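Local coordinates for ABC transporter substrate-binding protein (Staphylococcus aureus subsp. aureus NCTC 8325, PDB 3UN6) that is of unknown function but probably serves as the substrate-binding component of an ABC-type import system and binds zinc, at residues Leu93-Met98 with His149-Glu154; Asn118-Gln123 with Tyr138-Pro143; His210-Ile215 with Ala276-Tyr281; Ser289-Ile294 with Asp311-Ser316; Leu297-Gln300 with Phe304-Pro307. All coordinates share one frame; numbering follows the deposited sequence.

Contact 1: residues Leu93-Met98 with His149-Glu154; sequences LIELAM and HYLLLE
Leu-93 and Glu-95 face His-149 and Leu-151 where two buried helix starts come together from different parts of a fold like that of type 2 periplasmic binding proteins. Helix 94-102 follows a strand of the five-stranded sheet, whereas helix 148-159 packs on strand 138-142 of the other sheet, so the contact joins the two lobes beside the zinc site of His-46, Cys-220 and Cys-221. Leu-93 lies about 4 Å from Cys-221 and His-149 about 4 Å from Cys-220, side chain to side chain. The apolar part is one branch of leucine against an imidazole. CD2 of Leu-93 arrives at the edge of the His-149 ring, nearly in its plane, 3.9 Å from CE1, and the two side chains cross at about a right angle. Leucine suits this place because its side chain lies about 4 Å from the zinc ion, offering hydrocarbon and no competing ligand. The bond between NE2 of His-149 and OD1 of Asn-118 fixes the rotation of the ring, and CE1, next to NE2, meets Leu-93. The second part mixes polar and apolar groups. Glu-95 and Leu-151 approach each other from opposite directions, and the glutamate chain bends at chi2 (82°) to bring its carboxylate to the leucine methyl. That methyl does not satisfy the charge: OE2 hydrogen-bonds to OG1 of Thr-148, at the first turn of the partner helix, where the helix dipole would probably favour a negative group. Ile-294 and Val-298 of helix 288-300 also pack on Glu-95. OE2 of Glu-95 is 3.4 Å from CD1 of Leu-151.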
# COMPACT_ATOMS: atom_id res chain seq x y z
N LEU A 93 0.33 -0.82 5.02
CA LEU A 93 -0.47 0.40 5.07
C LEU A 93 0.19 1.36 6.09
O LEU A 93 0.50 0.95 7.23
CB LEU A 93 -1.89 0.10 5.52
CG LEU A 93 -2.66 -0.92 4.66
CD1 LEU A 93 -4.00 -1.17 5.33
CD2 LEU A 93 -2.81 -0.43 3.21
N ILE A 94 0.39 2.61 5.69
CA ILE A 94 1.08 3.57 6.56
C ILE A 94 0.29 3.88 7.83
O ILE A 94 0.88 4.05 8.89
CB ILE A 94 1.54 4.86 5.77
CG1 ILE A 94 2.49 5.70 6.63
CG2 ILE A 94 0.33 5.68 5.27
CD1 ILE A 94 2.95 7.03 5.96
N GLU A 95 -1.05 3.92 7.74
CA GLU A 95 -1.88 4.26 8.89
C GLU A 95 -1.87 3.13 9.89
O GLU A 95 -1.86 3.38 11.08
CB GLU A 95 -3.34 4.59 8.51
CG GLU A 95 -3.54 5.88 7.62
CD GLU A 95 -3.29 5.68 6.12
OE1 GLU A 95 -2.94 4.55 5.69
OE2 GLU A 95 -3.48 6.65 5.35
N LEU A 96 -1.88 1.90 9.38
CA LEU A 96 -1.86 0.67 10.19
C LEU A 96 -0.56 0.58 10.98
O LEU A 96 -0.56 0.26 12.18
CB LEU A 96 -2.02 -0.55 9.27
CG LEU A 96 -2.13 -1.93 9.91
CD1 LEU A 96 -3.22 -1.97 11.00
CD2 LEU A 96 -2.38 -3.00 8.81
N ALA A 97 0.54 0.86 10.29
CA ALA A 97 1.87 0.92 10.90
C ALA A 97 1.96 2.08 11.94
O ALA A 97 2.54 1.93 13.00
CB ALA A 97 2.93 1.08 9.81
N MSE A 98 1.36 3.23 11.63
CA MSE A 98 1.34 4.37 12.57
C MSE A 98 0.56 4.03 13.86
O MSE A 98 0.97 4.40 14.95
CB MSE A 98 0.67 5.59 11.90
CG MSE A 98 1.53 6.28 10.86
SE MSE A 98 0.53 7.43 9.62
CE MSE A 98 -0.14 8.70 10.93
N HIS A 149 -7.33 4.17 1.95
CA HIS A 149 -8.57 3.85 1.24
C HIS A 149 -9.76 4.43 1.96
O HIS A 149 -10.61 5.05 1.32
CB HIS A 149 -8.66 2.33 1.09
CG HIS A 149 -7.42 1.75 0.52
ND1 HIS A 149 -6.40 1.26 1.32
CD2 HIS A 149 -6.97 1.68 -0.75
CE1 HIS A 149 -5.40 0.87 0.55
NE2 HIS A 149 -5.72 1.11 -0.71
N TYR A 150 -9.82 4.27 3.28
CA TYR A 150 -10.87 4.91 4.09
C TYR A 150 -10.83 6.44 3.88
O TYR A 150 -11.86 7.08 3.70
CB TYR A 150 -10.68 4.61 5.58
CG TYR A 150 -11.57 5.43 6.51
CD1 TYR A 150 -11.08 6.54 7.20
CD2 TYR A 150 -12.92 5.11 6.66
CE1 TYR A 150 -11.92 7.27 8.04
CE2 TYR A 150 -13.73 5.82 7.48
CZ TYR A 150 -13.24 6.90 8.17
OH TYR A 150 -14.10 7.59 8.98
N LEU A 151 -9.64 7.02 3.92
CA LEU A 151 -9.48 8.46 3.75
C LEU A 151 -9.90 8.93 2.36
O LEU A 151 -10.55 9.96 2.22
CB LEU A 151 -8.03 8.89 4.02
CG LEU A 151 -7.51 8.50 5.42
CD1 LEU A 151 -6.02 8.86 5.56
CD2 LEU A 151 -8.34 9.14 6.53
N LEU A 152 -9.53 8.17 1.34
CA LEU A 152 -9.90 8.51 -0.04
C LEU A 152 -11.41 8.53 -0.20
O LEU A 152 -11.99 9.46 -0.79
CB LEU A 152 -9.28 7.52 -1.03
CG LEU A 152 -7.79 7.66 -1.35
CD1 LEU A 152 -7.25 6.39 -2.02
CD2 LEU A 152 -7.55 8.89 -2.22
N LEU A 153 -12.06 7.51 0.36
CA LEU A 153 -13.50 7.41 0.26
C LEU A 153 -14.22 8.51 1.00
O LEU A 153 -15.20 9.05 0.49
CB LEU A 153 -13.97 6.02 0.70
CG LEU A 153 -13.82 4.90 -0.33
CD1 LEU A 153 -14.00 3.51 0.42
CD2 LEU A 153 -14.83 5.07 -1.43
N GLU A 154 -13.73 8.87 2.18
CA GLU A 154 -14.32 9.96 2.94
C GLU A 154 -14.12 11.30 2.23
O GLU A 154 -14.97 12.19 2.32
CB GLU A 154 -13.74 10.01 4.36
CG GLU A 154 -14.35 8.99 5.26
CD GLU A 154 -15.79 9.30 5.55
OE1 GLU A 154 -16.04 10.25 6.32
OE2 GLU A 154 -16.67 8.60 5.04

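Contact 2: residues Asn118-Gln123 with Tyr138-Pro143; sequences NVIMGQ and YHFGIP
Phe-140 reaches across to Ile-120 and Met-121 with a single corner of its ring, CE1. There the two segments come nearest, though the packing is modest even so. Ile-120 brings CG2, its short branch, to 4.4 Å from CE1 of Phe-140, an oblique meeting of apolar groups, and the carbonyl O of Met-121 lies near the ring plane at the edge, 4.2 Å from that same CE1. An aromatic edge suits a carbonyl oxygen, since its C-H groups carry slight positive charge, but at this distance the attraction would be weak. With chi1 at -77° the ring is carried toward the other strand, although the CB bond itself does not point there. Leu-153 of helix 148-159 touches both Ile-120 and Phe-140, so a branched aliphatic and a flat aromatic share one apolar layer beneath the helix. No backbone hydrogen bonds join the two segments, for a reason of topology: strands 112-122 and 138-142 belong to one mixed sheet but are next-nearest neighbours. Strand 188-192 runs between them, parallel to 138-142 and antiparallel to 112-122, and takes the hydrogen bonds that would otherwise join them. The contact is looser on the remaining sides. The selenium-bearing end of Met-121, a selenomethionine, turns away from Phe-140 and packs toward Tyr-189 and Thr-207. Farther along, Gln-123 and Tyr-138 are partly exposed: NE2 of Gln-123 bonds to O of Ile-186, and OH of Tyr-138 receives N-H of Asn-132.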
# COMPACT_ATOMS: atom_id res chain seq x y z
N ASN A 118 -3.96 3.42 -6.34
CA ASN A 118 -5.23 3.15 -5.61
C ASN A 118 -6.45 3.45 -6.47
O ASN A 118 -6.41 4.35 -7.32
CB ASN A 118 -5.30 3.97 -4.30
CG ASN A 118 -4.54 3.30 -3.15
OD1 ASN A 118 -4.57 2.08 -3.02
ND2 ASN A 118 -3.88 4.11 -2.29
N VAL A 119 -7.52 2.69 -6.26
CA VAL A 119 -8.74 2.90 -6.98
C VAL A 119 -9.98 2.89 -6.10
O VAL A 119 -9.94 2.44 -4.97
CB VAL A 119 -8.94 1.80 -8.06
CG1 VAL A 119 -7.86 1.88 -9.11
CG2 VAL A 119 -8.97 0.41 -7.42
N ILE A 120 -11.08 3.41 -6.65
CA ILE A 120 -12.39 3.34 -6.04
C ILE A 120 -13.25 2.71 -7.10
O ILE A 120 -13.39 3.26 -8.18
CB ILE A 120 -12.91 4.73 -5.64
CG1 ILE A 120 -12.00 5.32 -4.54
CG2 ILE A 120 -14.37 4.64 -5.16
CD1 ILE A 120 -12.03 6.83 -4.44
N MSE A 121 -13.78 1.53 -6.79
CA MSE A 121 -14.62 0.76 -7.71
C MSE A 121 -16.07 0.83 -7.29
O MSE A 121 -16.38 0.98 -6.12
CB MSE A 121 -14.22 -0.72 -7.67
CG MSE A 121 -12.75 -0.96 -7.94
SE MSE A 121 -12.30 -0.50 -9.76
CE MSE A 121 -13.35 -1.90 -10.65
N GLY A 122 -16.96 0.75 -8.27
CA GLY A 122 -18.39 0.73 -8.03
C GLY A 122 -18.98 -0.41 -8.82
O GLY A 122 -18.28 -1.03 -9.64
N GLN A 123 -20.25 -0.71 -8.59
CA GLN A 123 -20.93 -1.77 -9.32
C GLN A 123 -21.00 -1.39 -10.78
O GLN A 123 -20.93 -0.21 -11.13
CB GLN A 123 -22.36 -1.96 -8.79
CG GLN A 123 -22.41 -2.51 -7.40
CD GLN A 123 -23.82 -2.53 -6.83
OE1 GLN A 123 -24.77 -2.15 -7.51
NE2 GLN A 123 -23.96 -2.98 -5.57
N TYR A 138 -24.68 3.76 1.49
CA TYR A 138 -23.84 3.05 0.54
C TYR A 138 -22.78 2.26 1.31
O TYR A 138 -22.23 2.75 2.30
CB TYR A 138 -23.20 4.04 -0.43
CG TYR A 138 -24.23 4.88 -1.17
CD1 TYR A 138 -25.00 4.33 -2.18
CD2 TYR A 138 -24.42 6.23 -0.86
CE1 TYR A 138 -25.96 5.10 -2.86
CE2 TYR A 138 -25.36 7.00 -1.53
CZ TYR A 138 -26.12 6.43 -2.53
OH TYR A 138 -27.06 7.20 -3.20
N HIS A 139 -22.50 1.04 0.87
CA HIS A 139 -21.54 0.18 1.56
C HIS A 139 -20.25 -0.05 0.78
O HIS A 139 -20.25 -0.56 -0.34
CB HIS A 139 -22.22 -1.12 1.94
CG HIS A 139 -23.35 -0.92 2.89
ND1 HIS A 139 -23.20 -1.02 4.26
CD2 HIS A 139 -24.64 -0.56 2.68
CE1 HIS A 139 -24.36 -0.76 4.84
NE2 HIS A 139 -25.24 -0.48 3.91
N PHE A 140 -19.15 0.35 1.41
CA PHE A 140 -17.84 0.24 0.80
C PHE A 140 -16.89 -0.72 1.50
O PHE A 140 -16.71 -0.66 2.71
CB PHE A 140 -17.19 1.63 0.72
CG PHE A 140 -17.73 2.47 -0.40
CD1 PHE A 140 -17.24 2.33 -1.68
CD2 PHE A 140 -18.74 3.40 -0.17
CE1 PHE A 140 -17.74 3.10 -2.72
CE2 PHE A 140 -19.25 4.16 -1.21
CZ PHE A 140 -18.75 4.01 -2.48
N GLY A 141 -16.26 -1.59 0.71
CA GLY A 141 -15.24 -2.48 1.22
C GLY A 141 -13.94 -1.68 1.29
O GLY A 141 -13.67 -0.86 0.41
N ILE A 142 -13.18 -1.86 2.37
CA ILE A 142 -11.85 -1.24 2.52
C ILE A 142 -10.92 -2.33 3.05
O ILE A 142 -11.38 -3.30 3.65
CB ILE A 142 -11.84 0.04 3.44
CG1 ILE A 142 -12.51 -0.25 4.80
CG2 ILE A 142 -12.54 1.19 2.74
CD1 ILE A 142 -12.40 0.86 5.87
N PRO A 143 -9.61 -2.20 2.82
CA PRO A 143 -8.70 -3.27 3.29
C PRO A 143 -8.49 -3.33 4.82
O PRO A 143 -8.18 -4.39 5.37
CB PRO A 143 -7.39 -2.98 2.55
CG PRO A 143 -7.67 -1.87 1.61
CD PRO A 143 -8.90 -1.17 2.05

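Contact 3: residues His210-Ile215 with Ala276-Tyr281; sequences HGDDVI and AAWTSY
His-210 lies flat on Trp-278. The imidazole is stacked face to face over the six-membered ring of the indole, with centroids 3.5 Å apart and planes inclined by only 7°. CE1 of His-210 sits above the middle of the indole, 3.3 Å from CE2 of Trp-278, while NE2 reaches over toward the five-membered ring. Two flat aromatic groups suit this partly exposed site, where a broad overlap covers much of each ring. A second residue, Asp-212, comes to the rim of the indole: its OD1 lies near the ring plane, 4.3 Å from CE3 of Trp-278. A water lies within bonding distance of OD2 of Asp-212 (2.9 Å) and the backbone O of Trp-278 (3.1 Å) and can donate to them, though other acceptors compete for its protons. OD2 of Asp-212 also lies close to OE2 of Glu-116, which may raise the proton affinity of one of the two carboxylates. Strands 206-210 and 279-280 both pair antiparallel with strand 112-122, and this brings the loop that follows the first alongside the helix end that precedes the second. Within the loop, 211-213 take helical backbone angles without the regular bonds of a helix. The N-H of His-210 gives a bond of 3.0 Å to OD2 of Asp-213, entering from above the carboxylate plane, and so ties the stacking residue to this part of the loop. On the opposing segment Trp-278 is the first residue past helix 269-277, and the bond from Thr-279 N to Ala-276 O, 3.2 Å long, closes the turn carrying the indole.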
# COMPACT_ATOMS: atom_id res chain seq x y z
N HIS A 210 -9.64 7.22 -9.73
CA HIS A 210 -8.31 6.85 -9.30
C HIS A 210 -7.99 7.71 -8.07
O HIS A 210 -8.51 8.81 -7.92
CB HIS A 210 -7.28 7.01 -10.43
CG HIS A 210 -7.28 5.86 -11.38
ND1 HIS A 210 -7.91 5.90 -12.60
CD2 HIS A 210 -6.79 4.60 -11.26
CE1 HIS A 210 -7.78 4.74 -13.21
NE2 HIS A 210 -7.10 3.93 -12.41
N GLY A 211 -7.16 7.20 -7.17
CA GLY A 211 -6.80 7.96 -5.96
C GLY A 211 -6.30 9.35 -6.32
O GLY A 211 -6.64 10.32 -5.65
N ASP A 212 -5.54 9.41 -7.41
CA ASP A 212 -4.95 10.62 -7.96
C ASP A 212 -5.96 11.75 -8.13
O ASP A 212 -5.62 12.92 -7.97
CB ASP A 212 -4.41 10.37 -9.39
CG ASP A 212 -3.68 9.04 -9.55
OD1 ASP A 212 -2.75 9.00 -10.38
OD2 ASP A 212 -4.02 8.03 -8.88
N ASP A 213 -7.19 11.38 -8.48
CA ASP A 213 -8.27 12.32 -8.74
C ASP A 213 -8.92 12.83 -7.48
O ASP A 213 -9.75 13.74 -7.55
CB ASP A 213 -9.41 11.63 -9.52
CG ASP A 213 -8.96 10.95 -10.80
OD1 ASP A 213 -8.09 11.53 -11.48
OD2 ASP A 213 -9.50 9.85 -11.15
N VAL A 214 -8.62 12.19 -6.36
CA VAL A 214 -9.28 12.49 -5.10
C VAL A 214 -8.32 13.16 -4.13
O VAL A 214 -8.60 14.24 -3.64
CB VAL A 214 -9.82 11.21 -4.51
CG1 VAL A 214 -10.54 11.48 -3.25
CG2 VAL A 214 -10.73 10.53 -5.52
N ILE A 215 -7.22 12.49 -3.81
CA ILE A 215 -6.18 13.11 -2.97
C ILE A 215 -4.88 12.86 -3.71
O ILE A 215 -4.29 11.79 -3.61
CB ILE A 215 -6.08 12.53 -1.52
CG1 ILE A 215 -7.42 12.52 -0.81
CG2 ILE A 215 -5.12 13.38 -0.70
CD1 ILE A 215 -7.39 11.78 0.57
N ALA A 276 -0.10 -1.57 -13.40
CA ALA A 276 1.19 -0.91 -13.47
C ALA A 276 1.08 0.48 -14.11
O ALA A 276 1.82 1.39 -13.73
CB ALA A 276 2.18 -1.78 -14.24
N ALA A 277 0.17 0.63 -15.07
CA ALA A 277 -0.02 1.90 -15.74
C ALA A 277 -0.36 3.00 -14.73
O ALA A 277 0.10 4.12 -14.91
CB ALA A 277 -1.09 1.82 -16.81
N TRP A 278 -1.11 2.69 -13.67
CA TRP A 278 -1.53 3.71 -12.70
C TRP A 278 -0.72 3.77 -11.40
O TRP A 278 -1.07 4.52 -10.48
CB TRP A 278 -3.04 3.57 -12.40
CG TRP A 278 -3.88 3.87 -13.60
CD1 TRP A 278 -4.24 2.99 -14.61
CD2 TRP A 278 -4.41 5.14 -13.97
NE1 TRP A 278 -4.97 3.65 -15.56
CE2 TRP A 278 -5.10 4.97 -15.19
CE3 TRP A 278 -4.40 6.41 -13.38
CZ2 TRP A 278 -5.78 6.00 -15.82
CZ3 TRP A 278 -5.07 7.44 -14.00
CH2 TRP A 278 -5.75 7.23 -15.21
N THR A 279 0.37 3.01 -11.32
CA THR A 279 1.24 3.02 -10.17
C THR A 279 2.57 3.62 -10.63
O THR A 279 2.92 3.49 -11.79
CB THR A 279 1.44 1.60 -9.60
OG1 THR A 279 0.16 0.96 -9.45
CG2 THR A 279 2.14 1.64 -8.23
N SER A 280 3.27 4.33 -9.76
CA SER A 280 4.60 4.83 -10.12
C SER A 280 5.53 4.54 -8.95
O SER A 280 5.07 4.20 -7.85
CB SER A 280 4.59 6.31 -10.51
OG SER A 280 4.51 7.15 -9.38
N TYR A 281 6.83 4.61 -9.20
CA TYR A 281 7.82 4.35 -8.16
C TYR A 281 8.85 5.50 -8.15
O TYR A 281 8.50 6.61 -7.79
CB TYR A 281 8.43 2.96 -8.37
CG TYR A 281 7.39 1.87 -8.36
CD1 TYR A 281 7.05 1.21 -7.18
CD2 TYR A 281 6.70 1.53 -9.52
CE1 TYR A 281 6.09 0.23 -7.17
CE2 TYR A 281 5.73 0.55 -9.51
CZ TYR A 281 5.42 -0.10 -8.34
OH TYR A 281 4.43 -1.07 -8.29
O HOH W 1 -3.89 5.22 -9.42

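Contact 4: residues Ser289-Ile294 with Asp311-Ser316; sequences SGYQEI and DFVEPS
Tyr-291 (chi1 -178°) and Phe-312 (chi1 179°) both extend CG opposite the backbone N, and these two extended side chains meet between helix 288-300 and the end of helix 309-312. Their rings touch rim to rim, neither lying over the other, with centroids 5.6 Å apart and planes inclined by 25°. The closest atoms are CE2 of Tyr-291 and CD2 of Phe-312, at 3.4 Å. Val-313, the first residue to leave the helix, sets its CG2 methyl over one face of the tyrosine, 4.1 Å from CD2 of Tyr-291, so a compact branched side chain covers part of that face. The backbone of Phe-312 and Glu-314 hydrogen-bonds with Ala-109 of strand 108-110, so the contact joins helix 288-300 to the edge of the five-stranded sheet. The chain then turns toward helix 316-320, whose start is capped from within: OE1 of Glu-314 accepts both N of Ser-316, at 3.2 Å, and OG of Ser-316, at 2.7 Å. Tyrosine rather than a purely apolar ring suits the buried position because its OH continues past the phenylalanine to bond with the carbonyl O of Pro-307. Hydrocarbon packing thus holds the ring sides while a hydrogen bond settles the phenol oxygen.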
# COMPACT_ATOMS: atom_id res chain seq x y z
N SER A 289 6.25 16.55 4.17
CA SER A 289 5.00 17.12 3.69
C SER A 289 3.96 16.03 3.42
O SER A 289 2.79 16.14 3.81
CB SER A 289 5.26 17.98 2.43
OG SER A 289 5.86 17.18 1.41
N GLY A 290 4.39 14.96 2.76
CA GLY A 290 3.50 13.85 2.47
C GLY A 290 3.05 13.16 3.75
O GLY A 290 1.88 12.76 3.89
N TYR A 291 3.98 13.02 4.69
CA TYR A 291 3.65 12.39 5.97
C TYR A 291 2.65 13.27 6.75
O TYR A 291 1.69 12.78 7.37
CB TYR A 291 4.92 12.12 6.80
CG TYR A 291 4.61 11.44 8.09
CD1 TYR A 291 4.55 12.14 9.29
CD2 TYR A 291 4.32 10.08 8.12
CE1 TYR A 291 4.23 11.48 10.50
CE2 TYR A 291 4.00 9.44 9.29
CZ TYR A 291 3.96 10.15 10.48
OH TYR A 291 3.65 9.46 11.64
N GLN A 292 2.89 14.57 6.72
CA GLN A 292 2.04 15.49 7.43
C GLN A 292 0.60 15.45 6.89
O GLN A 292 -0.36 15.63 7.65
CB GLN A 292 2.62 16.90 7.36
CG GLN A 292 1.93 17.86 8.32
CD GLN A 292 2.31 17.65 9.79
OE1 GLN A 292 1.60 16.99 10.55
NE2 GLN A 292 3.44 18.22 10.19
N GLU A 293 0.45 15.23 5.58
CA GLU A 293 -0.89 15.12 4.99
C GLU A 293 -1.66 13.95 5.60
O GLU A 293 -2.86 14.06 5.88
CB GLU A 293 -0.82 14.92 3.47
CG GLU A 293 -2.18 14.88 2.77
CD GLU A 293 -2.06 14.82 1.24
OE1 GLU A 293 -1.39 13.89 0.71
OE2 GLU A 293 -2.66 15.69 0.58
N ILE A 294 -0.98 12.81 5.76
CA ILE A 294 -1.62 11.62 6.37
C ILE A 294 -1.95 11.86 7.84
O ILE A 294 -3.05 11.51 8.29
CB ILE A 294 -0.77 10.33 6.21
CG1 ILE A 294 -0.60 10.00 4.71
CG2 ILE A 294 -1.44 9.11 6.99
CD1 ILE A 294 -1.93 9.89 3.94
N ASP A 311 9.42 10.14 15.29
CA ASP A 311 9.20 8.94 16.06
C ASP A 311 8.85 7.75 15.20
O ASP A 311 9.06 6.61 15.61
CB ASP A 311 8.08 9.17 17.06
CG ASP A 311 8.44 10.21 18.10
OD1 ASP A 311 9.63 10.27 18.51
OD2 ASP A 311 7.53 10.97 18.52
N PHE A 312 8.32 8.01 14.00
CA PHE A 312 7.86 6.94 13.10
C PHE A 312 8.81 6.71 11.94
O PHE A 312 9.13 5.58 11.60
CB PHE A 312 6.46 7.32 12.60
CG PHE A 312 5.86 6.34 11.63
CD1 PHE A 312 5.46 5.07 12.06
CD2 PHE A 312 5.63 6.70 10.32
CE1 PHE A 312 4.90 4.18 11.17
CE2 PHE A 312 5.06 5.80 9.44
CZ PHE A 312 4.70 4.55 9.85
N VAL A 313 9.27 7.79 11.33
CA VAL A 313 10.07 7.70 10.15
C VAL A 313 11.55 7.79 10.46
O VAL A 313 11.98 8.61 11.27
CB VAL A 313 9.71 8.84 9.16
CG1 VAL A 313 10.58 8.75 7.90
CG2 VAL A 313 8.20 8.80 8.80
N GLU A 314 12.33 6.90 9.83
CA GLU A 314 13.79 6.96 9.90
C GLU A 314 14.26 7.13 8.45
O GLU A 314 14.52 6.14 7.74
CB GLU A 314 14.40 5.73 10.55
CG GLU A 314 15.93 5.83 10.59
CD GLU A 314 16.39 7.16 11.19
OE1 GLU A 314 17.01 7.98 10.45
OE2 GLU A 314 16.06 7.43 12.37
N PRO A 315 14.39 8.38 8.00
CA PRO A 315 14.72 8.65 6.61
C PRO A 315 16.22 8.62 6.28
O PRO A 315 16.58 8.83 5.12
CB PRO A 315 14.20 10.07 6.43
CG PRO A 315 14.54 10.71 7.75
CD PRO A 315 14.39 9.63 8.79
N SER A 316 17.08 8.36 7.26
CA SER A 316 18.54 8.36 6.98
C SER A 316 19.02 7.27 6.01
O SER A 316 19.87 7.51 5.15
CB SER A 316 19.36 8.30 8.28
OG SER A 316 19.07 7.11 9.01

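Contact 5: residues Leu297-Gln300 with Phe304-Pro307; sequences LVKQ and FNPP
OD1 of Asn-305 is approached by the end of Lys-299, with CE of the lysine 3.6 Å away and NZ 3.9 Å, too long for a hydrogen bond; at most a weak electrostatic attraction would be expected. This is the outer rim of a chain reversal: helix 288-300 ends, and the following segment doubles back so that residues 304-307, the two prolines with polyproline II-like backbone angles, run along its last turn. A long lysine and a short polar asparagine suit the exposed rim. Deeper in, Val-298 fits beneath the returning chain. Its CG1 touches the carbonyl O of Phe-304 at 3.3 Å and stands over the middle of that residue's ring, 3.7 Å from the centroid and only 11° off the normal, a clear CH-pi contact. The ring is folded back to the helix by chi1 of 57°. Tyr-146 meets Phe-304 edge to face, and Met-98 and Lys-99 of helix 94-102 touch it too, so a large aromatic fits here. Pro-306, rigid and without an N-H to satisfy, packs against both valine and lysine: its CB lies 4.2 Å from CG1 of Val-298, and its CD lies 4.2 Å from CG of Lys-299.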
# COMPACT_ATOMS: atom_id res chain seq x y z
N LEU A 297 -5.10 14.02 8.14
CA LEU A 297 -6.30 13.28 7.81
C LEU A 297 -6.69 12.26 8.91
O LEU A 297 -7.85 12.11 9.22
CB LEU A 297 -6.14 12.60 6.45
CG LEU A 297 -5.96 13.50 5.21
CD1 LEU A 297 -5.72 12.65 3.97
CD2 LEU A 297 -7.18 14.43 4.98
N VAL A 298 -5.71 11.57 9.48
CA VAL A 298 -5.94 10.61 10.58
C VAL A 298 -6.48 11.36 11.80
O VAL A 298 -7.43 10.91 12.47
CB VAL A 298 -4.61 9.91 10.97
CG1 VAL A 298 -4.69 9.26 12.35
CG2 VAL A 298 -4.17 8.91 9.86
N LYS A 299 -5.91 12.53 12.08
CA LYS A 299 -6.33 13.37 13.22
C LYS A 299 -7.75 13.89 12.96
O LYS A 299 -8.63 13.86 13.83
CB LYS A 299 -5.39 14.58 13.37
CG LYS A 299 -4.88 14.87 14.76
CD LYS A 299 -5.92 14.84 15.82
CE LYS A 299 -5.29 15.28 17.12
NZ LYS A 299 -6.22 15.10 18.22
N GLN A 300 -7.95 14.38 11.75
CA GLN A 300 -9.23 14.94 11.35
C GLN A 300 -10.41 13.95 11.44
O GLN A 300 -11.51 14.36 11.76
CB GLN A 300 -9.11 15.60 9.98
CG GLN A 300 -10.36 16.19 9.43
CD GLN A 300 -10.08 17.46 8.64
OE1 GLN A 300 -10.09 17.46 7.40
NE2 GLN A 300 -9.77 18.56 9.37
N PHE A 304 -6.91 7.91 15.41
CA PHE A 304 -6.04 7.66 16.58
C PHE A 304 -5.07 8.85 16.61
O PHE A 304 -5.02 9.60 15.64
CB PHE A 304 -5.27 6.32 16.45
CG PHE A 304 -4.44 6.20 15.20
CD1 PHE A 304 -4.99 5.69 14.03
CD2 PHE A 304 -3.10 6.60 15.19
CE1 PHE A 304 -4.23 5.57 12.87
CE2 PHE A 304 -2.34 6.50 14.03
CZ PHE A 304 -2.90 5.98 12.86
N ASN A 305 -4.35 9.07 17.71
CA ASN A 305 -3.38 10.18 17.68
C ASN A 305 -2.14 9.68 16.99
O ASN A 305 -1.49 8.74 17.48
CB ASN A 305 -3.06 10.79 19.04
CG ASN A 305 -2.28 12.11 18.90
OD1 ASN A 305 -2.88 13.19 18.85
ND2 ASN A 305 -0.96 12.01 18.73
N PRO A 306 -1.80 10.29 15.84
CA PRO A 306 -0.67 9.82 15.05
C PRO A 306 0.68 10.18 15.66
O PRO A 306 0.79 11.19 16.37
CB PRO A 306 -0.87 10.53 13.69
CG PRO A 306 -1.56 11.78 14.02
CD PRO A 306 -2.39 11.52 15.26
N PRO A 307 1.69 9.33 15.42
CA PRO A 307 3.03 9.60 15.91
C PRO A 307 3.71 10.69 15.07
O PRO A 307 3.40 10.84 13.88
CB PRO A 307 3.73 8.25 15.75
CG PRO A 307 3.06 7.63 14.61
CD PRO A 307 1.63 8.06 14.69

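How the contacts relate
From the N terminus, contact 1 opens first, at residues 93-98, and closes at 149-154 after the chain has passed from the five-stranded sheet into the other sheet. Contact 2 is nested inside that loop, and the two touch where helix 148-159 covers strand 138-142. Contact 3 opens only after contact 1 has closed; its long, mainly helical loop returns to strand 279-280, which pairs with strand 112-122 of contact 2. Contact 4 follows in series and encloses contact 5, both built on helix 288-300. That helix lies against contact 1 and also meets Ile-215 of contact 3, so the C-terminal region meets parts of both lobes; contacts 2 and 4 do not touch.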